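Local coordinates for CurD (Moorea producens 3L, PDB 5KP7), which probably acts as a hydroxymethylglutaryl-CoA synthase-type enzyme, condensing an acetyl unit with a beta-ketoacyl thioester, and here holds 4'-phosphopantetheine, at residues A[222-227]-A[241-246]. The protein carries 3 engineered substitutions. Numbering follows the deposited sequence.
Sequences VMDTCR and LLSYLD. With PNS (4'-phosphopantetheine), chain E.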
loop_
_atom_site.group_PDB
_atom_site.type_symbol
_atom_site.label_atom_id
_atom_site.label_comp_id
_atom_site.label_asym_id
_atom_site.label_seq_id
_atom_site.Cartn_x
_atom_site.Cartn_y
_atom_site.Cartn_z
ATOM N N VAL A 222 12.654 9.778 9.663
ATOM C CA VAL A 222 11.485 10.522 10.184
ATOM C C VAL A 222 10.609 9.562 10.998
ATOM O O VAL A 222 10.445 8.401 10.611
ATOM C CB VAL A 222 10.706 11.187 9.037
ATOM C CG1 VAL A 222 10.207 10.174 8.024
ATOM C CG2 VAL A 222 9.539 12.061 9.548
ATOM N N MET A 223 10.055 10.046 12.104
ATOM C CA MET A 223 9.187 9.202 12.938
ATOM C C MET A 223 7.723 9.363 12.587
ATOM O O MET A 223 6.889 9.673 13.451
ATOM C CB MET A 223 9.441 9.526 14.423
ATOM C CG MET A 223 10.808 9.069 14.872
ATOM S SD MET A 223 11.084 7.308 14.851
ATOM C CE MET A 223 9.868 6.706 16.023
ATOM N N ASP A 224 7.382 9.131 11.321
ATOM C CA ASP A 224 6.006 9.299 10.898
ATOM C C ASP A 224 5.115 8.173 11.352
ATOM O O ASP A 224 4.078 8.404 11.998
ATOM C CB ASP A 224 5.865 9.607 9.410
ATOM C CG ASP A 224 6.431 8.564 8.482
ATOM O OD1 ASP A 224 7.479 7.940 8.770
ATOM O OD2 ASP A 224 5.838 8.453 7.376
ATOM N N THR A 225 5.500 6.961 11.051
ATOM C CA THR A 225 4.879 5.817 11.702
ATOM C C THR A 225 5.967 4.795 11.867
ATOM O O THR A 225 6.956 4.825 11.126
ATOM C CB THR A 225 3.734 5.157 10.914
ATOM O OG1 THR A 225 4.245 4.362 9.875
ATOM C CG2 THR A 225 2.721 6.130 10.345
ATOM N N CYS A 226 5.771 3.893 12.822
ATOM C CA CYS A 226 6.751 2.812 13.031
ATOM C C CYS A 226 6.016 1.647 13.700
ATOM O O CYS A 226 4.820 1.736 13.974
ATOM C CB CYS A 226 7.928 3.313 13.872
ATOM S SG CYS A 226 7.447 3.888 15.488
ATOM N N ARG A 227 6.727 0.533 13.887
ATOM C CA ARG A 227 6.171 -0.682 14.468
ATOM C C ARG A 227 7.157 -1.183 15.503
ATOM O O ARG A 227 7.883 -2.182 15.300
ATOM C CB ARG A 227 5.944 -1.720 13.387
ATOM C CG ARG A 227 4.863 -1.346 12.399
ATOM C CD ARG A 227 4.773 -2.439 11.345
ATOM N NE ARG A 227 3.828 -2.092 10.295
ATOM C CZ ARG A 227 2.522 -2.249 10.386
ATOM N NH1 ARG A 227 1.977 -2.734 11.491
ATOM N NH2 ARG A 227 1.749 -1.892 9.360
ATOM N N LEU A 241 1.367 11.744 6.214
ATOM C CA LEU A 241 0.828 12.277 4.946
ATOM C C LEU A 241 1.722 13.381 4.366
ATOM O O LEU A 241 2.027 13.391 3.186
ATOM C CB LEU A 241 -0.603 12.765 5.157
ATOM C CG LEU A 241 -1.287 13.335 3.917
ATOM C CD1 LEU A 241 -1.058 12.483 2.692
ATOM C CD2 LEU A 241 -2.770 13.523 4.217
ATOM N N LEU A 242 2.165 14.310 5.217
ATOM C CA LEU A 242 3.078 15.359 4.743
ATOM C C LEU A 242 4.399 14.793 4.202
ATOM O O LEU A 242 4.928 15.278 3.208
ATOM C CB LEU A 242 3.326 16.416 5.843
ATOM C CG LEU A 242 2.063 17.129 6.334
ATOM C CD1 LEU A 242 2.318 17.857 7.660
ATOM C CD2 LEU A 242 1.499 18.080 5.309
ATOM N N SER A 243 4.919 13.759 4.856
ATOM C CA SER A 243 6.142 13.125 4.425
ATOM C C SER A 243 5.960 12.387 3.069
ATOM O O SER A 243 6.794 12.490 2.172
ATOM C CB SER A 243 6.624 12.154 5.514
ATOM O OG SER A 243 7.849 11.555 5.149
ATOM N N TYR A 244 4.844 11.681 2.928
ATOM C CA TYR A 244 4.463 11.054 1.653
ATOM C C TYR A 244 4.450 12.092 0.519
ATOM O O TYR A 244 4.988 11.866 -0.565
ATOM C CB TYR A 244 3.103 10.408 1.798
ATOM C CG TYR A 244 2.557 9.645 0.588
ATOM C CD1 TYR A 244 2.098 10.302 -0.535
ATOM C CD2 TYR A 244 2.441 8.267 0.608
ATOM C CE1 TYR A 244 1.565 9.610 -1.603
ATOM C CE2 TYR A 244 1.912 7.558 -0.476
ATOM C CZ TYR A 244 1.470 8.249 -1.577
ATOM O OH TYR A 244 0.924 7.590 -2.654
ATOM N N LEU A 245 3.821 13.236 0.772
ATOM C CA LEU A 245 3.745 14.297 -0.228
ATOM C C LEU A 245 5.114 14.868 -0.589
ATOM O O LEU A 245 5.408 15.063 -1.765
ATOM C CB LEU A 245 2.812 15.411 0.266
ATOM C CG LEU A 245 1.334 15.021 0.320
ATOM C CD1 LEU A 245 0.533 15.972 1.202
ATOM C CD2 LEU A 245 0.754 14.984 -1.067
ATOM N N ASP A 246 5.955 15.103 0.414
ATOM C CA ASP A 246 7.340 15.525 0.186
ATOM C C ASP A 246 8.096 14.501 -0.684
ATOM O O ASP A 246 8.791 14.871 -1.602
ATOM C CB ASP A 246 8.110 15.754 1.477
ATOM C CG ASP A 246 7.752 17.043 2.203
ATOM O OD1 ASP A 246 7.188 17.986 1.576
ATOM O OD2 ASP A 246 8.106 17.136 3.412
HETATM O O23 PNS E . -9.489 11.371 7.888
HETATM P P24 PNS E . -8.395 11.176 8.912
HETATM O O26 PNS E . -8.629 11.613 10.342
HETATM O O27 PNS E . -8.023 9.597 9.033
HETATM C C28 PNS E . -7.800 8.788 7.886
HETATM C C29 PNS E . -8.359 7.378 8.082
HETATM C C30 PNS E . -7.950 6.389 7.000
HETATM C C31 PNS E . -9.483 7.195 9.131
HETATM C C32 PNS E . -7.318 6.830 9.190
HETATM O O33 PNS E . -7.599 5.458 9.590
HETATM C C34 PNS E . -5.828 6.829 8.917
HETATM O O35 PNS E . -5.163 7.846 9.088
HETATM N N36 PNS E . -5.322 5.708 8.404
HETATM C C37 PNS E . -4.095 5.702 7.637
HETATM C C38 PNS E . -2.830 5.636 8.453
HETATM C C39 PNS E . -1.736 5.633 7.412
HETATM O O40 PNS E . -1.314 4.568 6.979
HETATM N N41 PNS E . -1.315 6.830 6.989
HETATM C C42 PNS E . -0.280 6.922 5.984
HETATM C C43 PNS E . -0.138 8.319 5.419
HETATM S S44 PNS E . 1.255 8.222 4.279
#
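Val222 and Asp224 meet Ser243 in a small, buried van der Waals contact, 92 Å² in all, where the loop leading into the short strand 225-226 passes helix 237-258. No hydrogen bond crosses directly. Val222 touches through a single methyl: CG1 lies 4.0 Å from Ser243 OG, set there by a chi1 of 59° that puts this branch between the backbone N and the carbonyl carbon. Asp224 brings a carboxylate oxygen against the base of the same serine, OD2 lying 4.2 Å from Ser243 CB. Both side chains leave the loop toward the helix, and the hydroxyl of Ser243, anti to its backbone N (chi1 -178°), reaches back toward the loop. The polar link between the two segments is therefore indirect: Tyr350 OH hydrogen-bonds both Asp224 OD2 and Ser243 OG. Ser243 OG is also bonded to Tyr220 OH. Asp224 OD2 further bonds the hydroxyls of Ser352 and of Ser240, a phosphopantetheine-binding residue for which Asp224 is thus second shell, and OD1 bonds the backbone N of Gly353, which holds the buried carboxylate in place. In this thiolase-like fold the helix also borders the pantetheine pocket. Next along the helix, the Tyr244 side chain leads away from the loop, and its CB lies 3.8 Å from the thiol S44 of the phosphopantetheine. Leu241 N approaches C43 of the same group at 3.8 Å.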